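Local coordinates for phosphodiesterase (Salpingoeca rosetta, PDB 7CJ3), which is a membrane protein of the microbial rhodopsin type, its helical transmembrane domain carrying a covalently bound retinal, at residues 97-102 against 263-268; 205-210 against 217-222. All coordinates share one frame; numbering follows the deposited sequence.

Contact 1 of 2, residues 97-102 against 263-268; sequences YVDGVA and AAKVGL. With OLC ((2R)-2,3-dihydroxypropyl (9Z)-octadec-9-enoate), chain Q; RET (retinal), chain K.
D99 and K265 lie alongside each other between helix 86-111 and helix 250-277, their side chains running in opposite directions. OD1 of D99 comes to 3.3 Å from CB of K265, and CD of K265 is 3.8 Å from the same oxygen. The carboxylate therefore meets the aliphatic stem of the lysine and not its nitrogen, for OD1 of D99 is 6.2 Å from NZ of K265. Further down the stem, CB of A102 packs at 4.3 Å against CD of K265. The lysine chain is extended as far as CE and bends at its last torsion (chi4 68°), which turns NZ toward the chromophore. NZ of K265 is bonded covalently to C15 of retinal, at 1.4 Å, the Schiff-base linkage of rhodopsins. NZ also hydrogen-bonds D261, one turn back on the same helix, with a weak second bond to E133 of helix 128-149. D99 has another acid, D76, close to its OD2. On the far side of helix 86-111, the Y97 ring lays one face against C6 of a bound OLC chain, and G100 gives that lipid room. So the lysine stem is packed between the helices, while its nitrogen is committed to retinal.

Contact 2 of 2, residues 205-210 against 217-222; sequences KAMQPD and LPRHAL
The backbone O of M207 receives NE of R219 at 3.1 Å, the one hydrogen bond between the two segments. It is weak, with an N-H...O angle of 124°. CG and CD of R219 pass close by the same oxygen. This carbonyl lies near where helix 178-207 gives way to the loop. R219 sits in the first turn of helix 219-233, just after P218 at the N-cap. Its CG stands anti to the backbone N (chi1 -153°) and the chain runs extended to NE, which carries the guanidinium across to segment 205-210. The side chains of M207 and R219 cross at about a right angle. CE of M207 ends over one face of the guanidinium, 4.0 Å above its plane and offset toward the rim. The bend of the methionine at chi3 (83°) turns this methyl toward the arginine.

Deeper in, M207 slides past L222 in the opposite direction, and its CG meets CB of L222 at 3.9 Å. CD2 of L222 reaches CB of A206 at 3.4 Å. M207 also touches H223 and R226 further along helix 219-233, while A206 packs on S149 of helix 128-149. Together these contacts join the end of one transmembrane helix to the start of the next across a short loop. Most of the joining is therefore apolar and buried. The exposed arginine adds a weak polar tie to a main-chain oxygen, with the methionine methyl against its guanidinium.

Contact 1 lies near the middle of the chain, its centre about 7 Å from the chain centre, and every residue that touches is buried. Contact 2 lies about 24 Å out, at a helix-to-helix turn, and includes an exposed arginine. They share no helix: 97-102 and 263-268 join helices far apart in sequence, whereas 205-210 and 217-222 join consecutive ones. Helix 250-277 still links the two places, since L217 and A221 pack on its C275. The basic residues differ too. In contact 1 the lysine is bound to retinal within the bundle. In contact 2 the arginine reaches a backbone carbonyl near the loop between two helices.

Contact 1 of 2, residues 97-102 against 263-268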
ATOM      1  N   TYR B  97       3.640  -0.801  15.276  1.00 24.33           N
ATOM      2  CA  TYR B  97       4.316  -2.089  15.602  1.00 27.34           C
ATOM      3  C   TYR B  97       3.667  -3.237  14.822  1.00 27.02           C
ATOM      4  O   TYR B  97       4.380  -4.054  14.182  1.00 24.47           O
ATOM      5  CB  TYR B  97       4.300  -2.394  17.105  1.00 32.17           C
ATOM      6  CG  TYR B  97       5.270  -1.545  17.899  1.00 42.40           C
ATOM      7  CD1 TYR B  97       4.855  -0.502  18.720  1.00 46.19           C
ATOM      8  CD2 TYR B  97       6.635  -1.804  17.832  1.00 49.60           C
ATOM      9  CE1 TYR B  97       5.771   0.265  19.434  1.00 52.49           C
ATOM     10  CE2 TYR B  97       7.564  -1.040  18.523  1.00 52.61           C
ATOM     11  CZ  TYR B  97       7.132   0.003  19.326  1.00 58.21           C
ATOM     12  OH  TYR B  97       8.072   0.736  20.005  1.00 60.03           O
ATOM     13  N   VAL B  98       2.337  -3.312  14.869  1.00 26.98           N
ATOM     14  CA  VAL B  98       1.587  -4.380  14.158  1.00 27.84           C
ATOM     15  C   VAL B  98       1.961  -4.347  12.680  1.00 25.99           C
ATOM     16  O   VAL B  98       2.301  -5.408  12.134  1.00 22.70           O
ATOM     17  CB  VAL B  98       0.069  -4.376  14.345  1.00 30.85           C
ATOM     18  CG1 VAL B  98      -0.298  -4.729  15.779  1.00 31.82           C
ATOM     19  CG2 VAL B  98      -0.571  -3.082  13.913  1.00 36.54           C
ATOM     20  N   ASP B  99       1.983  -3.160  12.077  1.00 26.36           N
ATOM     21  CA  ASP B  99       2.246  -2.983  10.621  1.00 23.70           C
ATOM     22  C   ASP B  99       3.711  -3.292  10.321  1.00 20.22           C
ATOM     23  O   ASP B  99       3.987  -3.900   9.283  1.00 19.65           O
ATOM     24  CB  ASP B  99       1.840  -1.579  10.170  1.00 25.79           C
ATOM     25  CG  ASP B  99       0.341  -1.465   9.944  1.00 26.90           C
ATOM     26  OD1 ASP B  99      -0.376  -2.494  10.127  1.00 29.24           O
ATOM     27  OD2 ASP B  99      -0.100  -0.387   9.569  1.00 27.56           O
ATOM     28  N   GLY B 100       4.614  -2.868  11.195  1.00 18.77           N
ATOM     29  CA  GLY B 100       6.036  -3.221  11.107  1.00 17.28           C
ATOM     30  C   GLY B 100       6.248  -4.723  11.199  1.00 15.88           C
ATOM     31  O   GLY B 100       7.048  -5.255  10.400  1.00 14.94           O
ATOM     32  N   VAL B 101       5.591  -5.389  12.157  1.00 15.36           N
ATOM     33  CA  VAL B 101       5.757  -6.853  12.354  1.00 15.81           C
ATOM     34  C   VAL B 101       5.344  -7.524  11.051  1.00 16.20           C
ATOM     35  O   VAL B 101       6.081  -8.403  10.571  1.00 19.46           O
ATOM     36  CB  VAL B 101       4.949  -7.392  13.550  1.00 15.40           C
ATOM     37  CG1 VAL B 101       4.921  -8.922  13.576  1.00 14.91           C
ATOM     38  CG2 VAL B 101       5.488  -6.859  14.860  1.00 15.64           C
ATOM     39  N   ALA B 102       4.199  -7.110  10.512  1.00 16.37           N
ATOM     40  CA  ALA B 102       3.640  -7.632   9.247  1.00 16.84           C
ATOM     41  C   ALA B 102       4.637  -7.361   8.119  1.00 16.45           C
ATOM     42  O   ALA B 102       4.928  -8.269   7.347  1.00 19.36           O
ATOM     43  CB  ALA B 102       2.292  -7.012   8.978  1.00 17.33           C
ATOM     44  N   ALA B 263      -5.440  -5.286   4.121  1.00 18.73           N
ATOM     45  CA  ALA B 263      -6.759  -4.642   4.270  1.00 19.85           C
ATOM     46  C   ALA B 263      -7.102  -4.570   5.758  1.00 23.22           C
ATOM     47  O   ALA B 263      -7.393  -3.463   6.229  1.00 29.37           O
ATOM     48  CB  ALA B 263      -7.803  -5.411   3.509  1.00 19.81           C
ATOM     49  N   ALA B 264      -7.045  -5.697   6.477  1.00 23.79           N
ATOM     50  CA  ALA B 264      -7.441  -5.778   7.898  1.00 25.31           C
ATOM     51  C   ALA B 264      -6.719  -4.697   8.700  1.00 27.24           C
ATOM     52  O   ALA B 264      -7.388  -4.024   9.529  1.00 28.91           O
ATOM     53  CB  ALA B 264      -7.140  -7.144   8.459  1.00 26.54           C
ATOM     54  N   LYS B 265      -5.418  -4.525   8.454  1.00 29.10           N
ATOM     55  CA  LYS B 265      -4.543  -3.634   9.260  1.00 33.16           C
ATOM     56  C   LYS B 265      -4.680  -2.182   8.796  1.00 31.95           C
ATOM     57  O   LYS B 265      -4.946  -1.334   9.659  1.00 32.29           O
ATOM     58  CB  LYS B 265      -3.110  -4.174   9.250  1.00 34.20           C
ATOM     59  CG  LYS B 265      -3.077  -5.597   9.799  1.00 36.43           C
ATOM     60  CD  LYS B 265      -1.717  -6.063  10.205  1.00 42.57           C
ATOM     61  CE  LYS B 265      -1.723  -7.196  11.202  1.00 43.87           C
ATOM     62  NZ  LYS B 265      -2.242  -8.439  10.603  1.00 46.75           N
ATOM     63  N   VAL B 266      -4.520  -1.863   7.514  1.00 30.64           N
ATOM     64  CA  VAL B 266      -4.462  -0.426   7.097  1.00 34.74           C
ATOM     65  C   VAL B 266      -5.863   0.182   7.168  1.00 36.07           C
ATOM     66  O   VAL B 266      -5.978   1.432   7.281  1.00 35.23           O
ATOM     67  CB  VAL B 266      -3.870  -0.242   5.702  1.00 33.37           C
ATOM     68  CG1 VAL B 266      -2.453  -0.813   5.641  1.00 33.82           C
ATOM     69  CG2 VAL B 266      -4.783  -0.851   4.647  1.00 33.82           C
ATOM     70  N   GLY B 267      -6.881  -0.671   7.089  1.00 35.45           N
ATOM     71  CA  GLY B 267      -8.275  -0.289   7.343  1.00 34.66           C
ATOM     72  C   GLY B 267      -8.415   0.444   8.663  1.00 34.73           C
ATOM     73  O   GLY B 267      -9.162   1.420   8.677  1.00 38.56           O
ATOM     74  N   LEU B 268      -7.731  -0.002   9.728  1.00 35.55           N
ATOM     75  CA  LEU B 268      -7.817   0.581  11.101  1.00 34.65           C
ATOM     76  C   LEU B 268      -7.135   1.949  11.123  1.00 37.65           C
ATOM     77  O   LEU B 268      -7.669   2.854  11.791  1.00 43.99           O
ATOM     78  CB  LEU B 268      -7.143  -0.333  12.135  1.00 30.90           C
ATOM     79  CG  LEU B 268      -7.820  -1.665  12.457  1.00 29.96           C
ATOM     80  CD1 LEU B 268      -7.179  -2.284  13.705  1.00 30.40           C
ATOM     81  CD2 LEU B 268      -9.317  -1.508  12.683  1.00 28.58           C
TER
HETATM   82  C18 OLC Q 407       9.180   2.817   7.790  1.00 37.85           C
HETATM   83  C10 OLC Q 407       8.416  -1.706  14.094  1.00 40.37           C
HETATM   84  C9  OLC Q 407       8.048  -0.572  14.707  1.00 40.35           C
HETATM   85  C17 OLC Q 407       9.725   1.403   7.670  1.00 39.22           C
HETATM   86  C11 OLC Q 407       8.948  -1.561  12.690  1.00 42.85           C
HETATM   87  C8  OLC Q 407       8.131   0.783  14.017  1.00 39.53           C
HETATM   88  C24 OLC Q 407       9.049   5.071  25.379  1.00114.59           C
HETATM   89  C16 OLC Q 407       9.324   0.475   8.841  1.00 42.15           C
HETATM   90  C12 OLC Q 407       9.642  -2.767  12.065  1.00 41.43           C
HETATM   91  C7  OLC Q 407       8.188   1.971  14.972  1.00 42.95           C
HETATM   92  C15 OLC Q 407       9.889  -0.954   8.611  1.00 43.00           C
HETATM   93  C13 OLC Q 407      10.339  -2.295  10.766  1.00 41.38           C
HETATM   94  C6  OLC Q 407       7.077   2.006  16.014  1.00 48.01           C
HETATM   95  C14 OLC Q 407       9.412  -2.058   9.559  1.00 38.58           C
HETATM   96  C5  OLC Q 407       6.793   3.465  16.447  1.00 59.08           C
HETATM   97  C4  OLC Q 407       7.277   3.838  17.849  1.00 68.18           C
HETATM   98  C3  OLC Q 407       6.164   4.392  18.739  1.00 79.33           C
HETATM   99  C2  OLC Q 407       6.419   4.108  20.227  1.00 95.03           C
HETATM  100  C21 OLC Q 407       7.515   5.066  23.393  1.00129.52           C
HETATM  101  C1  OLC Q 407       7.283   5.183  20.885  1.00110.30           C
HETATM  102  C22 OLC Q 407       8.529   5.913  24.186  1.00120.45           C
HETATM  103  O19 OLC Q 407       8.264   5.656  20.325  1.00105.57           O
HETATM  104  O25 OLC Q 407      10.484   5.011  25.544  1.00105.49           O
HETATM  105  O23 OLC Q 407       9.583   6.386  23.323  1.00117.68           O
HETATM  106  O20 OLC Q 407       6.978   5.695  22.231  1.00134.56           O
HETATM  107  C1  RET K 401      -7.864 -19.501  10.506  1.00 29.15           C
HETATM  108  C2  RET K 401      -8.048 -21.004  10.717  1.00 29.76           C
HETATM  109  C3  RET K 401      -9.382 -21.502  10.379  1.00 31.07           C
HETATM  110  C4  RET K 401     -10.451 -20.765  11.156  1.00 31.92           C
HETATM  111  C5  RET K 401     -10.179 -19.306  11.400  1.00 32.09           C
HETATM  112  C6  RET K 401      -9.050 -18.674  10.997  1.00 30.22           C
HETATM  113  C7  RET K 401      -8.985 -17.208  11.090  1.00 32.56           C
HETATM  114  C8  RET K 401      -7.900 -16.365  10.871  1.00 39.48           C
HETATM  115  C9  RET K 401      -7.786 -14.978  11.185  1.00 42.18           C
HETATM  116  C10 RET K 401      -6.600 -14.237  10.956  1.00 42.36           C
HETATM  117  C11 RET K 401      -6.406 -12.852  11.039  1.00 41.48           C
HETATM  118  C12 RET K 401      -5.291 -12.090  10.711  1.00 38.01           C
HETATM  119  C13 RET K 401      -5.123 -10.703  10.861  1.00 39.26           C
HETATM  120  C14 RET K 401      -3.907 -10.107  10.577  1.00 43.06           C
HETATM  121  C15 RET K 401      -3.415  -8.855  11.145  1.00 47.16           C
HETATM  122  C16 RET K 401      -6.589 -19.152  11.295  1.00 27.63           C
HETATM  123  C17 RET K 401      -7.607 -19.258   9.008  1.00 28.35           C
HETATM  124  C18 RET K 401     -11.316 -18.646  12.152  1.00 32.07           C
HETATM  125  C19 RET K 401      -8.942 -14.220  11.765  1.00 43.11           C
HETATM  126  C20 RET K 401      -6.303  -9.898  11.311  1.00 38.26           C

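Contact 2 of 2, residues 205-210 against 217-222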
ATOM      1  N   LYS B 205     -21.253  -1.242  23.643  1.00 45.43           N
ATOM      2  CA  LYS B 205     -21.329  -0.685  25.016  1.00 43.58           C
ATOM      3  C   LYS B 205     -20.872   0.784  24.968  1.00 43.70           C
ATOM      4  O   LYS B 205     -21.590   1.668  25.528  1.00 46.36           O
ATOM      5  CB  LYS B 205     -20.523  -1.558  25.979  1.00 43.33           C
ATOM      6  CG  LYS B 205     -21.169  -2.888  26.313  1.00 48.87           C
ATOM      7  CD  LYS B 205     -20.206  -3.925  26.842  1.00 52.63           C
ATOM      8  CE  LYS B 205     -20.848  -5.295  26.960  1.00 60.80           C
ATOM      9  NZ  LYS B 205     -19.954  -6.312  27.570  1.00 66.25           N
ATOM     10  N   ALA B 206     -19.834   1.085  24.178  1.00 43.64           N
ATOM     11  CA  ALA B 206     -19.111   2.380  24.141  1.00 44.91           C
ATOM     12  C   ALA B 206     -19.799   3.393  23.221  1.00 44.37           C
ATOM     13  O   ALA B 206     -19.537   4.584  23.375  1.00 46.94           O
ATOM     14  CB  ALA B 206     -17.693   2.156  23.707  1.00 46.47           C
ATOM     15  N   MET B 207     -20.636   2.938  22.293  1.00 44.09           N
ATOM     16  CA  MET B 207     -21.380   3.837  21.375  1.00 38.46           C
ATOM     17  C   MET B 207     -22.566   4.485  22.096  1.00 36.23           C
ATOM     18  O   MET B 207     -23.059   5.506  21.565  1.00 34.96           O
ATOM     19  CB  MET B 207     -21.885   3.060  20.153  1.00 36.09           C
ATOM     20  CG  MET B 207     -20.821   2.766  19.137  1.00 35.17           C
ATOM     21  SD  MET B 207     -21.330   1.464  17.999  1.00 33.49           S
ATOM     22  CE  MET B 207     -22.291   2.439  16.841  1.00 33.78           C
ATOM     23  N   GLN B 208     -22.981   3.956  23.264  1.00 37.54           N
ATOM     24  CA  GLN B 208     -24.142   4.496  24.037  1.00 43.15           C
ATOM     25  C   GLN B 208     -23.843   5.928  24.489  1.00 52.63           C
ATOM     26  O   GLN B 208     -22.693   6.285  24.778  1.00 53.01           O
ATOM     27  CB  GLN B 208     -24.509   3.587  25.209  1.00 43.07           C
ATOM     28  CG  GLN B 208     -25.018   2.245  24.697  1.00 48.24           C
ATOM     29  CD  GLN B 208     -25.039   1.106  25.691  1.00 52.86           C
ATOM     30  OE1 GLN B 208     -24.909   1.302  26.899  1.00 58.45           O
ATOM     31  NE2 GLN B 208     -25.206  -0.111  25.176  1.00 47.90           N
ATOM     32  N   PRO B 209     -24.883   6.782  24.567  1.00 58.52           N
ATOM     33  CA  PRO B 209     -24.708   8.194  24.927  1.00 57.96           C
ATOM     34  C   PRO B 209     -24.329   8.377  26.404  1.00 54.98           C
ATOM     35  O   PRO B 209     -23.654   9.350  26.708  1.00 39.47           O
ATOM     36  CB  PRO B 209     -26.088   8.825  24.697  1.00 61.69           C
ATOM     37  CG  PRO B 209     -26.889   7.794  23.906  1.00 65.09           C
ATOM     38  CD  PRO B 209     -26.290   6.457  24.294  1.00 61.89           C
ATOM     39  N   ASP B 210     -24.796   7.452  27.260  1.00 55.46           N
ATOM     40  CA  ASP B 210     -24.633   7.490  28.739  1.00 53.54           C
ATOM     41  C   ASP B 210     -23.231   7.009  29.126  1.00 49.42           C
ATOM     42  O   ASP B 210     -22.754   7.423  30.206  1.00 58.10           O
ATOM     43  CB  ASP B 210     -25.727   6.668  29.435  1.00 56.97           C
ATOM     44  CG  ASP B 210     -27.019   7.453  29.688  1.00 60.80           C
ATOM     45  OD1 ASP B 210     -26.909   8.646  30.092  1.00 52.00           O
ATOM     46  OD2 ASP B 210     -28.133   6.877  29.481  1.00 51.77           O
ATOM     47  N   LEU B 217     -12.764   7.975  20.509  1.00 40.66           N
ATOM     48  CA  LEU B 217     -13.284   8.095  19.117  1.00 36.47           C
ATOM     49  C   LEU B 217     -14.776   8.409  19.169  1.00 34.32           C
ATOM     50  O   LEU B 217     -15.483   7.963  20.077  1.00 35.49           O
ATOM     51  CB  LEU B 217     -13.013   6.794  18.343  1.00 34.65           C
ATOM     52  CG  LEU B 217     -11.583   6.263  18.389  1.00 33.60           C
ATOM     53  CD1 LEU B 217     -11.438   4.984  17.564  1.00 31.75           C
ATOM     54  CD2 LEU B 217     -10.623   7.311  17.876  1.00 35.68           C
ATOM     55  N   PRO B 218     -15.298   9.165  18.175  1.00 34.03           N
ATOM     56  CA  PRO B 218     -16.733   9.398  18.066  1.00 33.02           C
ATOM     57  C   PRO B 218     -17.499   8.103  17.733  1.00 35.10           C
ATOM     58  O   PRO B 218     -16.912   7.110  17.264  1.00 30.75           O
ATOM     59  CB  PRO B 218     -16.859  10.439  16.937  1.00 31.16           C
ATOM     60  CG  PRO B 218     -15.620  10.239  16.101  1.00 31.93           C
ATOM     61  CD  PRO B 218     -14.549   9.790  17.073  1.00 32.83           C
ATOM     62  N   ARG B 219     -18.810   8.167  17.983  1.00 37.36           N
ATOM     63  CA  ARG B 219     -19.802   7.082  17.827  1.00 32.29           C
ATOM     64  C   ARG B 219     -19.655   6.455  16.435  1.00 29.77           C
ATOM     65  O   ARG B 219     -19.568   5.223  16.349  1.00 22.79           O
ATOM     66  CB  ARG B 219     -21.196   7.677  18.070  1.00 35.00           C
ATOM     67  CG  ARG B 219     -22.215   6.669  18.578  1.00 39.57           C
ATOM     68  CD  ARG B 219     -23.623   7.188  18.691  1.00 42.15           C
ATOM     69  NE  ARG B 219     -24.511   6.037  18.830  1.00 48.35           N
ATOM     70  CZ  ARG B 219     -25.065   5.371  17.823  1.00 47.94           C
ATOM     71  NH1 ARG B 219     -24.856   5.737  16.565  1.00 47.41           N
ATOM     72  NH2 ARG B 219     -25.836   4.338  18.093  1.00 47.85           N
ATOM     73  N   HIS B 220     -19.609   7.268  15.367  1.00 33.23           N
ATOM     74  CA  HIS B 220     -19.620   6.727  13.989  1.00 36.98           C
ATOM     75  C   HIS B 220     -18.366   5.873  13.782  1.00 36.40           C
ATOM     76  O   HIS B 220     -18.479   4.816  13.131  1.00 32.25           O
ATOM     77  CB  HIS B 220     -19.773   7.823  12.926  1.00 44.02           C
ATOM     78  CG  HIS B 220     -20.162   7.270  11.588  1.00 57.92           C
ATOM     79  ND1 HIS B 220     -19.796   7.867  10.380  1.00 63.80           N
ATOM     80  CD2 HIS B 220     -20.787   6.113  11.255  1.00 67.13           C
ATOM     81  CE1 HIS B 220     -20.235   7.134   9.372  1.00 69.82           C
ATOM     82  NE2 HIS B 220     -20.848   6.048   9.877  1.00 73.28           N
ATOM     83  N   ALA B 221     -17.213   6.308  14.308  1.00 34.08           N
ATOM     84  CA  ALA B 221     -15.900   5.680  14.040  1.00 32.11           C
ATOM     85  C   ALA B 221     -15.807   4.333  14.767  1.00 28.52           C
ATOM     86  O   ALA B 221     -15.277   3.391  14.173  1.00 25.37           O
ATOM     87  CB  ALA B 221     -14.794   6.611  14.441  1.00 31.92           C
ATOM     88  N   LEU B 222     -16.337   4.234  15.983  1.00 27.31           N
ATOM     89  CA  LEU B 222     -16.460   2.945  16.714  1.00 29.86           C
ATOM     90  C   LEU B 222     -17.249   1.948  15.855  1.00 31.88           C
ATOM     91  O   LEU B 222     -16.897   0.757  15.865  1.00 34.63           O
ATOM     92  CB  LEU B 222     -17.126   3.158  18.079  1.00 33.71           C
ATOM     93  CG  LEU B 222     -16.159   3.404  19.256  1.00 36.31           C
ATOM     94  CD1 LEU B 222     -15.721   4.847  19.314  1.00 34.60           C
ATOM     95  CD2 LEU B 222     -16.789   3.017  20.589  1.00 36.85           C
TER